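SPbeta prophage-derived uncharacterized protein YopT (Bacillus subtilis, PDB 2DLB) is of unknown function, a small prophage-encoded protein that forms a homodimer built mainly from beta strands, with one helix per subunit. Local coordinates at residues 28-31 with 32-36. Numbering follows the deposited sequence.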
loop_
_atom_site.group_PDB
_atom_site.type_symbol
_atom_site.label_atom_id
_atom_site.label_comp_id
_atom_site.label_asym_id
_atom_site.label_seq_id
_atom_site.Cartn_x
_atom_site.Cartn_y
_atom_site.Cartn_z
ATOM N N THR A 28 -7.956 -18.745 -1.408
ATOM C CA THR A 28 -7.707 -18.798 -2.854
ATOM C C THR A 28 -8.301 -17.591 -3.545
ATOM O O THR A 28 -7.670 -17.021 -4.461
ATOM C CB THR A 28 -8.317 -20.117 -3.382
ATOM O OG1 THR A 28 -7.640 -21.222 -2.764
ATOM C CG2 THR A 28 -8.172 -20.191 -4.876
ATOM N N LEU A 29 -9.500 -17.159 -3.150
ATOM C CA LEU A 29 -10.155 -15.999 -3.753
ATOM C C LEU A 29 -9.329 -14.727 -3.509
ATOM O O LEU A 29 -9.088 -13.961 -4.434
ATOM C CB LEU A 29 -11.579 -15.863 -3.222
ATOM C CG LEU A 29 -12.637 -16.903 -3.609
ATOM C CD1 LEU A 29 -13.896 -16.792 -2.753
ATOM C CD2 LEU A 29 -13.090 -16.788 -5.048
ATOM N N VAL A 30 -8.914 -14.474 -2.257
ATOM C CA VAL A 30 -8.125 -13.308 -1.922
ATOM C C VAL A 30 -6.790 -13.371 -2.621
ATOM O O VAL A 30 -6.270 -12.348 -3.112
ATOM C CB VAL A 30 -7.905 -13.217 -0.373
ATOM C CG1 VAL A 30 -6.774 -12.292 0.010
ATOM C CG2 VAL A 30 -9.266 -12.858 0.239
ATOM N N THR A 31 -6.165 -14.549 -2.719
ATOM C CA THR A 31 -4.870 -14.689 -3.383
ATOM C C THR A 31 -4.968 -14.282 -4.840
ATOM O O THR A 31 -4.126 -13.561 -5.359
ATOM C CB THR A 31 -4.350 -16.121 -3.227
ATOM O OG1 THR A 31 -4.084 -16.349 -1.823
ATOM C CG2 THR A 31 -3.054 -16.312 -3.994
ATOM N N ARG A 32 -6.021 -14.677 -5.541
ATOM C CA ARG A 32 -6.155 -14.310 -6.957
ATOM C C ARG A 32 -6.198 -12.793 -7.090
ATOM O O ARG A 32 -5.583 -12.185 -7.973
ATOM C CB ARG A 32 -7.386 -14.996 -7.553
ATOM C CG ARG A 32 -7.674 -14.875 -9.030
ATOM C CD ARG A 32 -8.817 -15.773 -9.485
ATOM N NE ARG A 32 -8.848 -16.096 -10.900
ATOM C CZ ARG A 32 -9.886 -16.362 -11.678
ATOM N NH1 ARG A 32 -11.130 -16.339 -11.190
ATOM N NH2 ARG A 32 -9.756 -16.653 -12.974
ATOM N N ILE A 33 -6.950 -12.156 -6.208
ATOM C CA ILE A 33 -7.066 -10.689 -6.259
ATOM C C ILE A 33 -5.686 -10.072 -6.065
ATOM O O ILE A 33 -5.255 -9.186 -6.803
ATOM C CB ILE A 33 -8.052 -10.162 -5.221
ATOM C CG1 ILE A 33 -9.503 -10.530 -5.583
ATOM C CG2 ILE A 33 -7.943 -8.639 -4.968
ATOM C CD1 ILE A 33 -10.500 -10.370 -4.444
ATOM N N CYS A 34 -4.966 -10.507 -5.057
ATOM C CA CYS A 34 -3.680 -9.891 -4.716
ATOM C C CYS A 34 -2.631 -10.188 -5.788
ATOM O O CYS A 34 -1.869 -9.299 -6.126
ATOM C CB CYS A 34 -3.262 -10.391 -3.340
ATOM S SG CYS A 34 -4.238 -9.706 -1.979
ATOM N N GLU A 35 -2.624 -11.416 -6.338
ATOM C CA GLU A 35 -1.684 -11.731 -7.388
ATOM C C GLU A 35 -1.853 -10.827 -8.594
ATOM O O GLU A 35 -0.887 -10.461 -9.272
ATOM C CB GLU A 35 -1.883 -13.200 -7.810
ATOM C CG GLU A 35 -0.746 -13.750 -8.619
ATOM C CD GLU A 35 0.554 -14.040 -7.898
ATOM O OE1 GLU A 35 0.641 -13.937 -6.673
ATOM O OE2 GLU A 35 1.497 -14.342 -8.654
ATOM N N ASN A 36 -3.105 -10.447 -8.872
ATOM C CA ASN A 36 -3.390 -9.521 -9.990
ATOM C C ASN A 36 -3.029 -8.081 -9.634
ATOM O O ASN A 36 -3.222 -7.247 -10.546
ATOM C CB ASN A 36 -4.854 -9.644 -10.390
ATOM C CG ASN A 36 -5.108 -10.893 -11.223
ATOM O OD1 ASN A 36 -4.220 -11.313 -11.968
ATOM N ND2 ASN A 36 -6.289 -11.438 -11.043
#
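The C-terminal half of the amphipathic helix 23-35 brings V30 and C34 together one turn apart, with CG1 of V30 lying 4.1 Å from SG of C34. Each side chain owes this meeting to its first torsion: CG1 of V30 stands anti to the backbone N (chi1 163°), whereas SG of C34 is anti to its own carbonyl carbon. Beneath them C34 N donates to V30 O at 3.0 Å. The neighbouring i to i+4 bonds of the helix differ in length: E35 N reaches T31 O at 2.8 Å, R32 N approaches T28 O at 3.1 Å, and I33 N to L29 O is weak at 3.3 Å. Two faces of the helix have different surroundings, V30 and C34 being buried while R32 and E35 are exposed. V30 and C34 pack on I8 of the second subunit as well as on their own chain, V30 against L16 and I64 and C34 against Y62, and so lie between the strands of their own subunit and I8 of the other. On the exposed side, CB of R32 sits 3.7 Å from L29 O. T31 turns its hydroxyl back to E27 O, while CB of E35 rests 3.3 Å from T31 O; from there the side chain of E35 bends at chi2 (73°), and OE1 of its carboxylate is hydrogen-bonded to the hydroxyl of Y62 on strand 52-69.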